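Local coordinates for chemotaxis operon protein (CheX) (Borrelia burgdorferi, PDB 3HZH) that probably acts as a chemotaxis phosphatase of the CheX family, dephosphorylating the phosphorylated response regulator CheY in the signalling pathway that controls swimming, at residues 26-31 with 110-115; 19-24 with 150-155; 104-109 with 132-137. One frame throughout, in Å; residues are numbered along the deposited sequence.

Contact 1. Residues 26-31 with 110-115; sequences SVLRDM and NIIAGN
V27 packs against I111 and I112 where helix 17-31 meets helix 97-118. This is helix-helix packing in the alpha/beta fold of the CheC-like family, and both helices also pack on the antiparallel sheet. The short segments run at 135° to each other, with axes 9.8 Å apart at closest approach. V27 is the hub. V27 CB already touches I112 CG1 at 3.8 Å. V27 CG1 is anti to the backbone N (chi1 177°), and this puts it 3.7 Å from I111 CG2. The other branch, V27 CG2, reaches 3.9 Å from I112 CA and also makes a plain van der Waals touch with N115 OD1. L28 adds a looser contact from its CD2 to I112 CD1. No hydrogen bond links the two segments; the interface is almost wholly apolar. I112 also touches I70 of strand 66-72. M31 and I111 each also pack on an apolar side chain of the other protein's chain, so this pair takes part in that interface. M31 is a selenomethionine bent at chi3 (70°), and it meets I111 tip to tip. M31 SE is 3.7 Å from I111 CD1, and M31 CE approaches the same methyl tightly, at 3.5 Å.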
loop_
_atom_site.group_PDB
_atom_site.type_symbol
_atom_site.label_atom_id
_atom_site.label_comp_id
_atom_site.label_asym_id
_atom_site.label_seq_id
_atom_site.Cartn_x
_atom_site.Cartn_y
_atom_site.Cartn_z
ATOM N N SER B 26 -5.184 -1.184 13.923
ATOM C CA SER B 26 -4.761 -2.481 13.419
ATOM C C SER B 26 -3.564 -2.397 12.468
ATOM O O SER B 26 -2.600 -3.160 12.598
ATOM C CB SER B 26 -5.940 -3.155 12.714
ATOM O OG SER B 26 -5.696 -4.531 12.503
ATOM N N VAL B 27 -3.619 -1.476 11.509
ATOM C CA VAL B 27 -2.523 -1.324 10.556
ATOM C C VAL B 27 -1.229 -0.799 11.181
ATOM O O VAL B 27 -0.146 -1.314 10.890
ATOM C CB VAL B 27 -2.908 -0.397 9.380
ATOM C CG1 VAL B 27 -1.712 -0.208 8.454
ATOM C CG2 VAL B 27 -4.062 -0.993 8.603
ATOM N N LEU B 28 -1.326 0.228 12.022
ATOM C CA LEU B 28 -0.131 0.778 12.657
ATOM C C LEU B 28 0.574 -0.290 13.505
ATOM O O LEU B 28 1.800 -0.441 13.443
ATOM C CB LEU B 28 -0.490 1.994 13.526
ATOM C CG LEU B 28 -1.016 3.244 12.804
ATOM C CD1 LEU B 28 -1.410 4.304 13.826
ATOM C CD2 LEU B 28 0.050 3.788 11.865
ATOM N N ARG B 29 -0.202 -1.036 14.284
ATOM C CA ARG B 29 0.361 -2.085 15.127
ATOM C C ARG B 29 1.000 -3.203 14.316
ATOM O O ARG B 29 1.977 -3.815 14.746
ATOM C CB ARG B 29 -0.717 -2.682 16.020
ATOM C CG ARG B 29 -1.305 -1.701 16.991
ATOM C CD ARG B 29 -2.288 -2.386 17.899
ATOM N NE ARG B 29 -2.793 -1.461 18.897
ATOM C CZ ARG B 29 -3.608 -1.805 19.887
ATOM N NH1 ARG B 29 -4.017 -3.060 20.024
ATOM N NH2 ARG B 29 -4.031 -0.877 20.730
ATOM N N ASP B 30 0.445 -3.466 13.141
ATOM C CA ASP B 30 0.950 -4.526 12.291
ATOM C C ASP B 30 2.181 -4.089 11.495
ATOM O O ASP B 30 3.057 -4.904 11.217
ATOM C CB ASP B 30 -0.152 -4.983 11.331
ATOM C CG ASP B 30 -0.212 -6.491 11.185
ATOM O OD1 ASP B 30 -0.471 -7.172 12.202
ATOM O OD2 ASP B 30 -0.004 -6.996 10.061
HETATM N N MSE B 31 2.251 -2.810 11.135
HETATM C CA MSE B 31 3.383 -2.312 10.354
HETATM C C MSE B 31 4.570 -1.894 11.232
HETATM O O MSE B 31 5.658 -2.457 11.115
HETATM C CB MSE B 31 2.955 -1.137 9.457
HETATM C CG MSE B 31 1.774 -1.443 8.527
HETATM SE SE MSE B 31 1.548 -0.282 7.125
HETATM C CE MSE B 31 3.002 -0.739 6.113
ATOM N N ASN B 110 -2.235 4.610 2.538
ATOM C CA ASN B 110 -2.896 3.768 1.557
ATOM C C ASN B 110 -3.404 2.462 2.183
ATOM O O ASN B 110 -4.514 1.994 1.879
ATOM C CB ASN B 110 -1.919 3.443 0.421
ATOM C CG ASN B 110 -2.491 2.447 -0.563
ATOM O OD1 ASN B 110 -1.829 1.457 -0.904
ATOM N ND2 ASN B 110 -3.696 2.700 -1.042
ATOM N N ILE B 111 -2.601 1.877 3.062
ATOM C CA ILE B 111 -2.996 0.621 3.683
ATOM C C ILE B 111 -4.104 0.817 4.711
ATOM O O ILE B 111 -5.030 0.006 4.781
ATOM C CB ILE B 111 -1.760 -0.093 4.282
ATOM C CG1 ILE B 111 -0.762 -0.366 3.142
ATOM C CG2 ILE B 111 -2.168 -1.414 4.952
ATOM C CD1 ILE B 111 0.597 -0.890 3.587
ATOM N N ILE B 112 -4.027 1.891 5.497
ATOM C CA ILE B 112 -5.075 2.167 6.477
ATOM C C ILE B 112 -6.381 2.391 5.707
ATOM O O ILE B 112 -7.389 1.746 5.981
ATOM C CB ILE B 112 -4.770 3.434 7.311
ATOM C CG1 ILE B 112 -3.566 3.179 8.232
ATOM C CG2 ILE B 112 -6.003 3.844 8.105
ATOM C CD1 ILE B 112 -3.108 4.410 9.036
ATOM N N ALA B 113 -6.338 3.286 4.724
ATOM C CA ALA B 113 -7.512 3.602 3.915
ATOM C C ALA B 113 -8.095 2.401 3.177
ATOM O O ALA B 113 -9.314 2.250 3.105
ATOM C CB ALA B 113 -7.180 4.699 2.914
ATOM N N GLY B 114 -7.226 1.557 2.627
ATOM C CA GLY B 114 -7.686 0.388 1.903
ATOM C C GLY B 114 -8.362 -0.614 2.817
ATOM O O GLY B 114 -9.445 -1.122 2.507
ATOM N N ASN B 115 -7.722 -0.916 3.942
ATOM C CA ASN B 115 -8.304 -1.843 4.897
ATOM C C ASN B 115 -9.610 -1.265 5.418
ATOM O O ASN B 115 -10.576 -2.002 5.651
ATOM C CB ASN B 115 -7.327 -2.112 6.044
ATOM C CG ASN B 115 -6.555 -3.404 5.854
ATOM O OD1 ASN B 115 -5.404 -3.534 6.277
ATOM N ND2 ASN B 115 -7.191 -4.373 5.214
#

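Contact 2. Residues 19-24 with 150-155; sequences PFLDAA and LIVPFS
L21 and V152 make the closest contact between the helix segment 19-24 and the strand segment 150-155. Their side chains cross at about a right angle. L21 CD2 is 3.5 Å from V152 CG2 and also touches V152 CG1, at 3.9 Å. V152 CG2 serves a second partner. It sits at the edge of the F20 ring, near the ring plane, 4.1 Å from F20 CE2. The neighbouring ring atom, F20 CD2, is 4.3 Å from L150 CD2, which comes to the ring obliquely. One helical turn on from F20, A24 CB packs against the F154 ring, 3.9 Å from F154 CE2. All these contacts are apolar, and no hydrogen bond joins the segments.

The strand alternation sets the pattern. L150, V152 and F154 start toward the helix, while I151 starts away from it. F20 has CG anti to the backbone N (chi1 178°). Its side chain also touches V164 and I166 of strand 161-168. The same strand pairs with the backbones of L150, V152 and F154. F154 is flanked by S25 and L28 of helix 17-31, by I37 of a loop and by M39 of strand 38-39.

The segments run nearly parallel, at 26°, with axes 10.7 Å apart. Helix 17-31 thus packs over strands 149-155 and 161-168, with short strand 38-39 pairing along the outer side of 149-155.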
loop_
_atom_site.group_PDB
_atom_site.type_symbol
_atom_site.label_atom_id
_atom_site.label_comp_id
_atom_site.label_asym_id
_atom_site.label_seq_id
_atom_site.Cartn_x
_atom_site.Cartn_y
_atom_site.Cartn_z
ATOM N N PRO B 19 -15.189 0.892 12.172
ATOM C CA PRO B 19 -14.323 0.343 11.123
ATOM C C PRO B 19 -13.043 1.185 11.014
ATOM O O PRO B 19 -11.941 0.649 10.896
ATOM C CB PRO B 19 -15.200 0.453 9.879
ATOM C CG PRO B 19 -16.581 0.197 10.459
ATOM C CD PRO B 19 -16.524 1.173 11.622
ATOM N N PHE B 20 -13.196 2.502 11.076
ATOM C CA PHE B 20 -12.051 3.409 10.994
ATOM C C PHE B 20 -11.052 3.205 12.138
ATOM O O PHE B 20 -9.852 3.059 11.899
ATOM C CB PHE B 20 -12.517 4.864 10.997
ATOM C CG PHE B 20 -11.390 5.855 10.959
ATOM C CD1 PHE B 20 -10.560 5.945 9.847
ATOM C CD2 PHE B 20 -11.140 6.684 12.051
ATOM C CE1 PHE B 20 -9.497 6.845 9.822
ATOM C CE2 PHE B 20 -10.079 7.588 12.035
ATOM C CZ PHE B 20 -9.257 7.666 10.918
ATOM N N LEU B 21 -11.542 3.211 13.378
ATOM C CA LEU B 21 -10.673 3.016 14.531
ATOM C C LEU B 21 -9.971 1.662 14.445
ATOM O O LEU B 21 -8.772 1.563 14.722
ATOM C CB LEU B 21 -11.467 3.115 15.841
ATOM C CG LEU B 21 -12.052 4.482 16.211
ATOM C CD1 LEU B 21 -12.871 4.371 17.497
ATOM C CD2 LEU B 21 -10.924 5.488 16.391
ATOM N N ASP B 22 -10.704 0.626 14.052
ATOM C CA ASP B 22 -10.108 -0.702 13.927
ATOM C C ASP B 22 -9.024 -0.741 12.846
ATOM O O ASP B 22 -7.959 -1.333 13.035
ATOM C CB ASP B 22 -11.170 -1.759 13.586
ATOM C CG ASP B 22 -12.217 -1.925 14.680
ATOM O OD1 ASP B 22 -11.865 -1.830 15.874
ATOM O OD2 ASP B 22 -13.392 -2.182 14.345
ATOM N N ALA B 23 -9.296 -0.111 11.708
ATOM C CA ALA B 23 -8.326 -0.108 10.617
ATOM C C ALA B 23 -7.060 0.675 10.968
ATOM O O ALA B 23 -5.954 0.203 10.735
ATOM C CB ALA B 23 -8.960 0.460 9.353
ATOM N N ALA B 24 -7.223 1.863 11.532
ATOM C CA ALA B 24 -6.074 2.687 11.885
ATOM C C ALA B 24 -5.169 2.017 12.914
ATOM O O ALA B 24 -3.958 1.911 12.709
ATOM C CB ALA B 24 -6.541 4.038 12.409
ATOM N N LEU B 150 -13.149 13.540 12.669
ATOM C CA LEU B 150 -12.809 12.718 13.813
ATOM C C LEU B 150 -11.302 12.555 13.804
ATOM O O LEU B 150 -10.744 11.946 12.893
ATOM C CB LEU B 150 -13.468 11.336 13.736
ATOM C CG LEU B 150 -13.094 10.417 14.913
ATOM C CD1 LEU B 150 -13.680 10.941 16.193
ATOM C CD2 LEU B 150 -13.624 9.027 14.698
ATOM N N ILE B 151 -10.650 13.128 14.806
ATOM C CA ILE B 151 -9.208 13.035 14.921
ATOM C C ILE B 151 -8.905 12.011 16.008
ATOM O O ILE B 151 -9.496 12.048 17.086
ATOM C CB ILE B 151 -8.573 14.371 15.340
ATOM C CG1 ILE B 151 -8.866 15.470 14.315
ATOM C CG2 ILE B 151 -7.103 14.169 15.490
ATOM C CD1 ILE B 151 -10.325 15.854 14.218
ATOM N N VAL B 152 -7.984 11.102 15.714
ATOM C CA VAL B 152 -7.600 10.060 16.652
ATOM C C VAL B 152 -6.079 10.009 16.762
ATOM O O VAL B 152 -5.400 9.604 15.822
ATOM C CB VAL B 152 -8.083 8.671 16.180
ATOM C CG1 VAL B 152 -7.735 7.618 17.227
ATOM C CG2 VAL B 152 -9.577 8.693 15.910
ATOM N N PRO B 153 -5.526 10.473 17.889
ATOM C CA PRO B 153 -4.080 10.468 18.111
ATOM C C PRO B 153 -3.571 9.122 18.635
ATOM O O PRO B 153 -4.177 8.515 19.520
ATOM C CB PRO B 153 -3.909 11.568 19.141
ATOM C CG PRO B 153 -5.088 11.283 20.040
ATOM C CD PRO B 153 -6.204 11.164 19.003
ATOM N N PHE B 154 -2.464 8.651 18.075
ATOM C CA PHE B 154 -1.855 7.406 18.519
ATOM C C PHE B 154 -0.479 7.777 19.045
ATOM O O PHE B 154 0.293 8.436 18.354
ATOM C CB PHE B 154 -1.735 6.417 17.361
ATOM C CG PHE B 154 -3.043 5.821 16.939
ATOM C CD1 PHE B 154 -3.576 4.727 17.609
ATOM C CD2 PHE B 154 -3.757 6.367 15.880
ATOM C CE1 PHE B 154 -4.803 4.183 17.225
ATOM C CE2 PHE B 154 -4.976 5.835 15.493
ATOM C CZ PHE B 154 -5.502 4.743 16.164
ATOM N N SER B 155 -0.184 7.378 20.276
ATOM C CA SER B 155 1.103 7.699 20.878
ATOM C C SER B 155 2.105 6.563 20.761
ATOM O O SER B 155 1.780 5.412 21.029
ATOM C CB SER B 155 0.924 8.048 22.361
ATOM O OG SER B 155 0.093 9.181 22.533
#

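Contact 3. Residues 104-109 with 132-137; sequences TLTEVG and PAFIYG
The ring of F134 meets L105 at its edge: L105 CD1 lies near the ring plane, 4.0 Å from F134 CE1. T106 CG2 comes to the ring obliquely and also touches F134 CB, at 3.7 Å. The less well ordered ring of Y136 has F134 CD2 in plane at its own edge, and Y136 makes a cation-pi contact with K98. This is helix-on-sheet packing in the CheX fold, joining helix 97-118 to strand 127-135, an outermost strand of the sheet within this chain. The strand is held from beside by strand 54-62, and V54 of that strand touches both F134 and L105.

T106 carries most of the contact. T106 CG2 is anti to the carbonyl carbon and lies 3.9 Å from A133 O. Its OG1 (chi1 56°) turns back to bond A102 O within the helix, which satisfies the hydroxyl.

The site borders the other protein's chain. Outside the two segments, E107 OE2 forms a salt bridge with a basic side chain of that other chain. E107 and N110 fit the E-x-x-N signature of CheC-like phosphatases. A bound magnesium ion lies about 5 Å from the side chain of P132. P132 crosses T106 at about a right angle, with P132 CG 3.6 Å from T106 CB.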
loop_
_atom_site.group_PDB
_atom_site.type_symbol
_atom_site.label_atom_id
_atom_site.label_comp_id
_atom_site.label_asym_id
_atom_site.label_seq_id
_atom_site.Cartn_x
_atom_site.Cartn_y
_atom_site.Cartn_z
ATOM N N THR B 104 7.049 5.924 2.075
ATOM C CA THR B 104 6.708 5.020 3.160
ATOM C C THR B 104 5.454 5.480 3.894
ATOM O O THR B 104 4.536 4.694 4.117
ATOM C CB THR B 104 7.864 4.895 4.188
ATOM O OG1 THR B 104 9.063 4.457 3.528
ATOM C CG2 THR B 104 7.499 3.873 5.268
ATOM N N LEU B 105 5.406 6.748 4.282
ATOM C CA LEU B 105 4.234 7.254 4.997
ATOM C C LEU B 105 2.963 7.246 4.144
ATOM O O LEU B 105 1.875 6.938 4.652
ATOM C CB LEU B 105 4.501 8.664 5.531
ATOM C CG LEU B 105 5.703 8.790 6.470
ATOM C CD1 LEU B 105 5.762 10.206 7.032
ATOM C CD2 LEU B 105 5.589 7.771 7.591
ATOM N N THR B 106 3.079 7.576 2.857
ATOM C CA THR B 106 1.896 7.555 1.997
ATOM C C THR B 106 1.395 6.121 1.857
ATOM O O THR B 106 0.193 5.894 1.755
ATOM C CB THR B 106 2.163 8.141 0.575
ATOM O OG1 THR B 106 3.242 7.433 -0.057
ATOM C CG2 THR B 106 2.492 9.628 0.659
ATOM N N GLU B 107 2.305 5.148 1.867
ATOM C CA GLU B 107 1.894 3.750 1.750
ATOM C C GLU B 107 1.178 3.325 3.030
ATOM O O GLU B 107 0.262 2.498 2.991
ATOM C CB GLU B 107 3.096 2.823 1.491
ATOM C CG GLU B 107 2.733 1.345 1.467
ATOM C CD GLU B 107 2.007 0.906 0.206
ATOM O OE1 GLU B 107 1.244 1.715 -0.361
ATOM O OE2 GLU B 107 2.176 -0.264 -0.207
ATOM N N VAL B 108 1.597 3.875 4.167
ATOM C CA VAL B 108 0.924 3.557 5.424
ATOM C C VAL B 108 -0.513 4.076 5.295
ATOM O O VAL B 108 -1.464 3.398 5.682
ATOM C CB VAL B 108 1.592 4.245 6.650
ATOM C CG1 VAL B 108 0.703 4.089 7.882
ATOM C CG2 VAL B 108 2.975 3.615 6.935
ATOM N N GLY B 109 -0.655 5.279 4.744
ATOM C CA GLY B 109 -1.971 5.879 4.565
ATOM C C GLY B 109 -2.833 5.031 3.647
ATOM O O GLY B 109 -4.004 4.763 3.934
ATOM N N PRO B 132 -2.395 8.267 -2.915
ATOM C CA PRO B 132 -2.088 9.216 -1.848
ATOM C C PRO B 132 -1.299 10.457 -2.217
ATOM O O PRO B 132 -0.626 10.513 -3.246
ATOM C CB PRO B 132 -1.334 8.340 -0.855
ATOM C CG PRO B 132 -0.463 7.544 -1.808
ATOM C CD PRO B 132 -1.500 7.097 -2.839
ATOM N N ALA B 133 -1.385 11.457 -1.352
ATOM C CA ALA B 133 -0.639 12.687 -1.542
ATOM C C ALA B 133 0.243 12.882 -0.311
ATOM O O ALA B 133 -0.134 12.501 0.796
ATOM C CB ALA B 133 -1.583 13.858 -1.689
ATOM N N PHE B 134 1.423 13.460 -0.509
ATOM C CA PHE B 134 2.330 13.724 0.593
ATOM C C PHE B 134 2.498 15.231 0.670
ATOM O O PHE B 134 2.916 15.864 -0.300
ATOM C CB PHE B 134 3.697 13.064 0.360
ATOM C CG PHE B 134 4.632 13.172 1.541
ATOM C CD1 PHE B 134 4.341 12.526 2.737
ATOM C CD2 PHE B 134 5.797 13.929 1.459
ATOM C CE1 PHE B 134 5.194 12.624 3.839
ATOM C CE2 PHE B 134 6.660 14.037 2.555
ATOM C CZ PHE B 134 6.357 13.383 3.749
ATOM N N ILE B 135 2.162 15.806 1.819
ATOM C CA ILE B 135 2.274 17.242 2.016
ATOM C C ILE B 135 3.194 17.473 3.209
ATOM O O ILE B 135 2.808 17.258 4.352
ATOM C CB ILE B 135 0.891 17.870 2.311
ATOM C CG1 ILE B 135 -0.134 17.385 1.281
ATOM C CG2 ILE B 135 0.992 19.388 2.271
ATOM C CD1 ILE B 135 0.238 17.682 -0.152
ATOM N N TYR B 136 4.421 17.890 2.944
ATOM C CA TYR B 136 5.368 18.124 4.026
ATOM C C TYR B 136 5.668 19.605 4.045
ATOM O O TYR B 136 5.017 20.364 3.323
ATOM C CB TYR B 136 6.640 17.315 3.784
ATOM C CG TYR B 136 7.355 17.715 2.522
ATOM C CD1 TYR B 136 8.170 18.843 2.491
ATOM C CD2 TYR B 136 7.156 17.008 1.336
ATOM C CE1 TYR B 136 8.767 19.261 1.314
ATOM C CE2 TYR B 136 7.747 17.418 0.152
ATOM C CZ TYR B 136 8.551 18.547 0.148
ATOM O OH TYR B 136 9.138 18.964 -1.022
ATOM N N GLY B 137 6.649 20.018 4.848
ATOM C CA GLY B 137 6.974 21.430 4.930
ATOM C C GLY B 137 5.653 22.121 4.728
ATOM O O GLY B 137 5.522 23.094 3.987
#

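How the contacts relate
Helix 17-31 comes first and supplies two contacts in turn: residues 19-24 for contact 2, then 26-31 for contact 1. The chain goes on through strands 54-62 and 66-72 and helix 74-85 to helix 97-118. There 104-109 opens contact 3, and 110-115 closes contact 1. Residues 132-137 then close contact 3, so contacts 1 and 3 cross. Strand 149-155 closes contact 2 last, and its long loop encloses the other two. Contact 1 joins the helices. Contacts 2 and 3 fasten them to well-separated strands of one sheet, their centres about 17 Å apart. L28 bridges all three, touching F154 and V108.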